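Local atomic coordinates of nucleosome assembly protein 1, putative (Plasmodium falciparum, PDB entry 3FS3), a protein that probably acts as a histone chaperone of the NAP family, binding histones and chromatin. Residues I90-R94 and I281-A285; F158-F162 and A274-K278. All coordinates share one frame. Residues are numbered along the deposited sequence.

In the fold
From the N terminus the chain runs out along the long helix 49-99, whose C-terminal part carries 90-94. It then passes through short helices and strand 140-147 to reach strand 158-164, which supplies 158-162. After the rest of the antiparallel sheet comes helix 260-289, and this helix closes both loops: 274-278 returns to the strand in contact 2, and about two turns later 281-285 meets the long helix in contact 1. Contact 2 is therefore nested inside contact 1, their centres about 13 Å apart. Together they tie the long helix, through helix 260-289, to the four-stranded sheet, with Ile282 N and Ile277 O, 3.0 Å apart, probably hydrogen-bonded between them.

Contact 1: residues I90-R94 and I281-A285; sequences IYDKR and IIPYA
Two helical segments cross at 67°, their axes 10.7 Å apart at closest approach, with Tyr91 CA 8.1 Å from Ile282 CA and Arg94 CA 9.5 Å from Ala285 CA. Ile281 (m, m) leads its side chain away from 90-94, onto Leu119 of helix 114-120. Ile282 (m, t) receives Arg94, whose CB points toward it and whose chi1 t (158°), chi2 -143° and chi3 m bring the guanidinium in: NH2 donates to Ile282 O at 2.7 Å, and NH1 adds a weak bond to the same Ile282 O at 3.3 Å. Ile282 CG2 lies over one face of the Tyr91 ring (chi1 m), 4.0 Å from its centroid, a CH-pi contact. At Pro283, whose nitrogen has no proton for the preceding turn, the helix kinks; Pro283 CA sits 3.7 Å from Tyr91 OH, and Tyr65 of the second subunit packs on both residues. Tyr284 (phi/psi -128/30) points away and hydrogen-bonds through OH to Glu69 of the second subunit. Ala285 turns back, its CB 3.3 Å from Arg94 NH2 over one guanidinium face. The arginine-carbonyl bond and the CH-pi contact hold helix 260-289 against the long helix that forms the dimer in NAP-family proteins.

Contact 2: residues F158-F162 and A274-K278; sequences FILSF and ALTIK
Strand 158-162, extended throughout, lies against helix 274-278 with the axes 9.8 Å apart and 75° between their directions, so the helix runs steeply across the strand. Leu160 and Lys278 mark the nearest point, their CA atoms 7.3 Å apart. Strand alternation turns Phe158 and Leu160 toward the helix, and Phe162 brings the end of its ring in as well; Ile159 and Ser161 belong to the other face. Leu160 (m, t) is the central bump, entering the hollow between Ala274, Ile277 and Lys278. Its CD1 takes the alanine side, 3.6 Å from Ala274 O and 3.8 Å from Ala274 CB; its CD2 takes the lysine side, 4.0 Å from Lys278 CB, and both methyls lie 4.4 Å from Ile277 CG2. This is the helix-on-sheet packing of the NAP domain, in which helix 260-289 lies on the antiparallel sheet; strand 158-164 is held there between 140-147 and 174-181, and Phe240 closes over Leu160 and Ala274. Beyond the leucine, Phe162 (chi1 m) presents a ring edge to Ile277 (m, t), with Phe162 CZ 3.7 Å from Ile277 CD1; Ile143 packs against both. At the N-terminal end of the strand Phe158 (chi1 p, chi2 90°) offers a broad face instead. Lys278, extended to CE through three t torsions before chi4 turns to m, lays CD over that face, 3.6 Å from the centroid of the Phe158 ring. The ammonium stays farther off, Lys278 NZ being 5.2 Å from the same centroid, at most a weak cation-pi attraction.

Contact 1: residues I90-R94 and I281-A285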
ATOM      1  N   ILE A  90      -4.224 -24.667  -5.319  1.00 24.06           N
ATOM      2  CA  ILE A  90      -5.049 -24.136  -6.391  1.00 25.85           C
ATOM      3  C   ILE A  90      -4.172 -23.759  -7.579  1.00 24.68           C
ATOM      4  O   ILE A  90      -4.575 -23.930  -8.728  1.00 25.50           O
ATOM      5  CB  ILE A  90      -5.867 -22.927  -5.903  1.00 25.41           C
ATOM      6  CG1 ILE A  90      -6.729 -23.359  -4.708  1.00 27.71           C
ATOM      7  CG2 ILE A  90      -6.773 -22.418  -7.018  1.00 20.20           C
ATOM      8  CD1 ILE A  90      -7.580 -22.252  -4.107  1.00 29.56           C
ATOM      9  N   TYR A  91      -2.965 -23.269  -7.305  1.00 24.65           N
ATOM     10  CA  TYR A  91      -2.052 -22.900  -8.383  1.00 27.87           C
ATOM     11  C   TYR A  91      -1.518 -24.155  -9.069  1.00 28.41           C
ATOM     12  O   TYR A  91      -1.408 -24.199 -10.297  1.00 27.55           O
ATOM     13  CB  TYR A  91      -0.874 -22.062  -7.855  1.00 22.91           C
ATOM     14  CG  TYR A  91      -1.268 -20.715  -7.282  1.00 26.90           C
ATOM     15  CD1 TYR A  91      -2.313 -19.976  -7.843  1.00 25.71           C
ATOM     16  CD2 TYR A  91      -0.580 -20.165  -6.199  1.00 23.51           C
ATOM     17  CE1 TYR A  91      -2.662 -18.725  -7.343  1.00 26.44           C
ATOM     18  CE2 TYR A  91      -0.924 -18.911  -5.688  1.00 24.42           C
ATOM     19  CZ  TYR A  91      -1.966 -18.199  -6.266  1.00 30.27           C
ATOM     20  OH  TYR A  91      -2.331 -16.968  -5.764  1.00 34.64           O
ATOM     21  N   ASP A  92      -1.192 -25.176  -8.279  1.00 29.16           N
ATOM     22  CA  ASP A  92      -0.667 -26.417  -8.835  1.00 30.77           C
ATOM     23  C   ASP A  92      -1.690 -27.133  -9.702  1.00 31.00           C
ATOM     24  O   ASP A  92      -1.321 -27.815 -10.662  1.00 30.01           O
ATOM     25  CB  ASP A  92      -0.203 -27.366  -7.726  1.00 37.99           C
ATOM     26  CG  ASP A  92       0.877 -26.762  -6.861  1.00 44.73           C
ATOM     27  OD1 ASP A  92       1.753 -26.057  -7.410  1.00 52.12           O
ATOM     28  OD2 ASP A  92       0.859 -27.002  -5.635  1.00 48.47           O
ATOM     29  N   LYS A  93      -2.970 -26.998  -9.363  1.00 26.93           N
ATOM     30  CA  LYS A  93      -4.008 -27.648 -10.151  1.00 28.82           C
ATOM     31  C   LYS A  93      -4.085 -26.982 -11.516  1.00 24.97           C
ATOM     32  O   LYS A  93      -4.229 -27.642 -12.540  1.00 27.19           O
ATOM     33  CB  LYS A  93      -5.367 -27.578  -9.438  1.00 27.80           C
ATOM     34  CG  LYS A  93      -5.512 -28.623  -8.335  1.00 30.82           C
ATOM     35  CD  LYS A  93      -6.921 -28.672  -7.729  1.00 30.37           C
ATOM     36  CE  LYS A  93      -7.251 -27.425  -6.914  1.00 35.62           C
ATOM     37  NZ  LYS A  93      -8.573 -27.529  -6.206  1.00 26.53           N
ATOM     38  N   ARG A  94      -3.975 -25.664 -11.525  1.00 24.01           N
ATOM     39  CA  ARG A  94      -4.016 -24.920 -12.773  1.00 23.03           C
ATOM     40  C   ARG A  94      -2.835 -25.340 -13.651  1.00 23.74           C
ATOM     41  O   ARG A  94      -3.005 -25.625 -14.832  1.00 24.16           O
ATOM     42  CB  ARG A  94      -3.956 -23.428 -12.467  1.00 24.17           C
ATOM     43  CG  ARG A  94      -3.478 -22.571 -13.611  1.00 26.79           C
ATOM     44  CD  ARG A  94      -2.622 -21.461 -13.059  1.00 27.37           C
ATOM     45  NE  ARG A  94      -3.418 -20.357 -12.575  1.00 23.02           N
ATOM     46  CZ  ARG A  94      -2.969 -19.402 -11.770  1.00 26.25           C
ATOM     47  NH1 ARG A  94      -1.713 -19.420 -11.342  1.00 23.21           N
ATOM     48  NH2 ARG A  94      -3.780 -18.415 -11.409  1.00 23.70           N
ATOM     49  N   ILE A 281      -1.378 -11.123 -11.869  1.00 25.00           N
ATOM     50  CA  ILE A 281      -1.317 -12.211 -12.839  1.00 23.98           C
ATOM     51  C   ILE A 281      -1.468 -13.588 -12.196  1.00 20.05           C
ATOM     52  O   ILE A 281      -2.307 -14.385 -12.601  1.00 20.42           O
ATOM     53  CB  ILE A 281       0.018 -12.176 -13.622  1.00 24.58           C
ATOM     54  CG1 ILE A 281       0.208 -10.798 -14.264  1.00 26.94           C
ATOM     55  CG2 ILE A 281       0.037 -13.265 -14.689  1.00 21.97           C
ATOM     56  CD1 ILE A 281      -0.800 -10.470 -15.349  1.00 23.27           C
ATOM     57  N   ILE A 282      -0.653 -13.863 -11.189  1.00 17.99           N
ATOM     58  CA  ILE A 282      -0.687 -15.153 -10.512  1.00 21.39           C
ATOM     59  C   ILE A 282      -2.012 -15.458  -9.785  1.00 23.15           C
ATOM     60  O   ILE A 282      -2.564 -16.547  -9.923  1.00 23.09           O
ATOM     61  CB  ILE A 282       0.516 -15.259  -9.537  1.00 23.48           C
ATOM     62  CG1 ILE A 282       1.818 -15.304 -10.348  1.00 26.56           C
ATOM     63  CG2 ILE A 282       0.382 -16.466  -8.645  1.00 21.19           C
ATOM     64  CD1 ILE A 282       3.078 -15.329  -9.517  1.00 22.08           C
ATOM     65  N   PRO A 283      -2.552 -14.499  -9.021  1.00 25.09           N
ATOM     66  CA  PRO A 283      -3.817 -14.798  -8.327  1.00 24.81           C
ATOM     67  C   PRO A 283      -5.065 -14.892  -9.223  1.00 28.66           C
ATOM     68  O   PRO A 283      -6.016 -15.623  -8.902  1.00 30.99           O
ATOM     69  CB  PRO A 283      -3.940 -13.650  -7.319  1.00 26.81           C
ATOM     70  CG  PRO A 283      -2.505 -13.196  -7.102  1.00 23.87           C
ATOM     71  CD  PRO A 283      -1.948 -13.254  -8.508  1.00 24.29           C
ATOM     72  N   TYR A 284      -5.050 -14.169 -10.348  1.00 25.76           N
ATOM     73  CA  TYR A 284      -6.191 -14.107 -11.263  1.00 21.26           C
ATOM     74  C   TYR A 284      -5.863 -14.417 -12.726  1.00 24.52           C
ATOM     75  O   TYR A 284      -6.528 -13.913 -13.628  1.00 24.03           O
ATOM     76  CB  TYR A 284      -6.792 -12.697 -11.206  1.00 25.21           C
ATOM     77  CG  TYR A 284      -6.837 -12.082  -9.820  1.00 25.03           C
ATOM     78  CD1 TYR A 284      -7.490 -12.724  -8.771  1.00 27.07           C
ATOM     79  CD2 TYR A 284      -6.232 -10.855  -9.563  1.00 28.05           C
ATOM     80  CE1 TYR A 284      -7.542 -12.165  -7.501  1.00 25.17           C
ATOM     81  CE2 TYR A 284      -6.278 -10.280  -8.297  1.00 29.95           C
ATOM     82  CZ  TYR A 284      -6.936 -10.941  -7.270  1.00 31.42           C
ATOM     83  OH  TYR A 284      -6.994 -10.376  -6.019  1.00 31.16           O
ATOM     84  N   ALA A 285      -4.860 -15.254 -12.962  1.00 24.56           N
ATOM     85  CA  ALA A 285      -4.425 -15.582 -14.318  1.00 23.27           C
ATOM     86  C   ALA A 285      -5.488 -15.791 -15.380  1.00 25.65           C
ATOM     87  O   ALA A 285      -5.530 -15.055 -16.375  1.00 21.39           O
ATOM     88  CB  ALA A 285      -3.514 -16.790 -14.292  1.00 21.40           C
TER

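Contact 2: residues F158-F162 and A274-K278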
ATOM      1  N   PHE A 158      10.558 -12.012  -1.668  1.00 45.41           N
ATOM      2  CA  PHE A 158       9.898 -13.006  -2.504  1.00 41.70           C
ATOM      3  C   PHE A 158      10.666 -13.296  -3.790  1.00 38.90           C
ATOM      4  O   PHE A 158      11.527 -12.523  -4.213  1.00 37.81           O
ATOM      5  CB  PHE A 158       8.473 -12.549  -2.832  1.00 39.33           C
ATOM      6  CG  PHE A 158       8.410 -11.317  -3.692  1.00 38.18           C
ATOM      7  CD1 PHE A 158       8.379 -11.421  -5.077  1.00 34.64           C
ATOM      8  CD2 PHE A 158       8.387 -10.051  -3.117  1.00 38.11           C
ATOM      9  CE1 PHE A 158       8.321 -10.285  -5.875  1.00 33.35           C
ATOM     10  CE2 PHE A 158       8.331  -8.911  -3.912  1.00 36.98           C
ATOM     11  CZ  PHE A 158       8.298  -9.033  -5.296  1.00 32.02           C
ATOM     12  N   ILE A 159      10.349 -14.425  -4.410  1.00 35.66           N
ATOM     13  CA  ILE A 159      11.011 -14.816  -5.641  1.00 33.23           C
ATOM     14  C   ILE A 159      10.006 -15.262  -6.693  1.00 31.27           C
ATOM     15  O   ILE A 159       9.178 -16.138  -6.446  1.00 34.23           O
ATOM     16  CB  ILE A 159      12.057 -15.931  -5.357  1.00 32.83           C
ATOM     17  CG1 ILE A 159      12.595 -16.516  -6.664  1.00 36.77           C
ATOM     18  CG2 ILE A 159      11.461 -16.993  -4.458  1.00 34.78           C
ATOM     19  CD1 ILE A 159      11.814 -17.701  -7.179  1.00 41.07           C
ATOM     20  N   LEU A 160      10.070 -14.631  -7.864  1.00 26.90           N
ATOM     21  CA  LEU A 160       9.181 -14.960  -8.975  1.00 22.49           C
ATOM     22  C   LEU A 160       9.857 -15.966  -9.907  1.00 22.20           C
ATOM     23  O   LEU A 160      10.991 -15.759 -10.329  1.00 22.91           O
ATOM     24  CB  LEU A 160       8.836 -13.696  -9.760  1.00 19.17           C
ATOM     25  CG  LEU A 160       8.020 -12.629  -9.042  1.00 18.44           C
ATOM     26  CD1 LEU A 160       7.883 -11.419  -9.963  1.00 19.97           C
ATOM     27  CD2 LEU A 160       6.648 -13.189  -8.646  1.00 16.00           C
ATOM     28  N   SER A 161       9.168 -17.055 -10.227  1.00 22.94           N
ATOM     29  CA  SER A 161       9.741 -18.068 -11.111  1.00 22.70           C
ATOM     30  C   SER A 161       8.931 -18.230 -12.389  1.00 23.34           C
ATOM     31  O   SER A 161       7.707 -18.326 -12.352  1.00 25.79           O
ATOM     32  CB  SER A 161       9.834 -19.419 -10.396  1.00 25.59           C
ATOM     33  OG  SER A 161      10.709 -19.348  -9.285  1.00 30.44           O
ATOM     34  N   PHE A 162       9.636 -18.250 -13.514  1.00 24.12           N
ATOM     35  CA  PHE A 162       9.037 -18.401 -14.833  1.00 21.96           C
ATOM     36  C   PHE A 162       9.521 -19.733 -15.417  1.00 22.67           C
ATOM     37  O   PHE A 162      10.694 -19.881 -15.770  1.00 21.48           O
ATOM     38  CB  PHE A 162       9.464 -17.229 -15.721  1.00 24.77           C
ATOM     39  CG  PHE A 162       9.015 -15.883 -15.205  1.00 26.07           C
ATOM     40  CD1 PHE A 162       7.938 -15.220 -15.789  1.00 25.40           C
ATOM     41  CD2 PHE A 162       9.644 -15.300 -14.113  1.00 23.07           C
ATOM     42  CE1 PHE A 162       7.497 -13.994 -15.290  1.00 28.19           C
ATOM     43  CE2 PHE A 162       9.213 -14.075 -13.605  1.00 28.73           C
ATOM     44  CZ  PHE A 162       8.133 -13.420 -14.198  1.00 27.12           C
ATOM     45  N   ALA A 274       6.956  -6.581 -11.359  1.00 31.19           N
ATOM     46  CA  ALA A 274       7.053  -7.738 -10.482  1.00 32.11           C
ATOM     47  C   ALA A 274       5.862  -7.831  -9.554  1.00 31.33           C
ATOM     48  O   ALA A 274       5.322  -8.914  -9.321  1.00 29.95           O
ATOM     49  CB  ALA A 274       8.327  -7.661  -9.669  1.00 34.21           C
ATOM     50  N   LEU A 275       5.463  -6.685  -9.023  1.00 30.28           N
ATOM     51  CA  LEU A 275       4.344  -6.612  -8.103  1.00 31.53           C
ATOM     52  C   LEU A 275       3.043  -7.007  -8.798  1.00 30.74           C
ATOM     53  O   LEU A 275       2.195  -7.673  -8.216  1.00 28.20           O
ATOM     54  CB  LEU A 275       4.225  -5.191  -7.549  1.00 33.61           C
ATOM     55  CG  LEU A 275       3.526  -5.062  -6.197  1.00 38.12           C
ATOM     56  CD1 LEU A 275       4.390  -5.708  -5.115  1.00 40.65           C
ATOM     57  CD2 LEU A 275       3.307  -3.594  -5.876  1.00 42.96           C
ATOM     58  N   THR A 276       2.892  -6.584 -10.048  1.00 30.32           N
ATOM     59  CA  THR A 276       1.694  -6.889 -10.811  1.00 30.30           C
ATOM     60  C   THR A 276       1.606  -8.384 -11.098  1.00 29.75           C
ATOM     61  O   THR A 276       0.527  -8.973 -11.030  1.00 28.39           O
ATOM     62  CB  THR A 276       1.675  -6.118 -12.143  1.00 30.19           C
ATOM     63  OG1 THR A 276       1.724  -4.712 -11.877  1.00 40.99           O
ATOM     64  CG2 THR A 276       0.413  -6.427 -12.925  1.00 31.73           C
ATOM     65  N   ILE A 277       2.740  -8.995 -11.420  1.00 26.76           N
ATOM     66  CA  ILE A 277       2.760 -10.421 -11.705  1.00 26.89           C
ATOM     67  C   ILE A 277       2.426 -11.182 -10.436  1.00 27.87           C
ATOM     68  O   ILE A 277       1.610 -12.095 -10.438  1.00 26.02           O
ATOM     69  CB  ILE A 277       4.144 -10.871 -12.225  1.00 26.92           C
ATOM     70  CG1 ILE A 277       4.362 -10.321 -13.638  1.00 25.51           C
ATOM     71  CG2 ILE A 277       4.246 -12.403 -12.196  1.00 23.98           C
ATOM     72  CD1 ILE A 277       5.700 -10.680 -14.255  1.00 23.86           C
ATOM     73  N   LYS A 278       3.060 -10.774  -9.345  1.00 29.95           N
ATOM     74  CA  LYS A 278       2.871 -11.396  -8.045  1.00 32.74           C
ATOM     75  C   LYS A 278       1.462 -11.270  -7.480  1.00 32.45           C
ATOM     76  O   LYS A 278       0.868 -12.255  -7.053  1.00 34.11           O
ATOM     77  CB  LYS A 278       3.874 -10.790  -7.054  1.00 37.36           C
ATOM     78  CG  LYS A 278       3.603 -11.086  -5.588  1.00 39.39           C
ATOM     79  CD  LYS A 278       4.752 -10.568  -4.727  1.00 42.47           C
ATOM     80  CE  LYS A 278       4.544 -10.865  -3.249  1.00 43.05           C
ATOM     81  NZ  LYS A 278       3.434 -10.060  -2.659  1.00 41.70           N
TER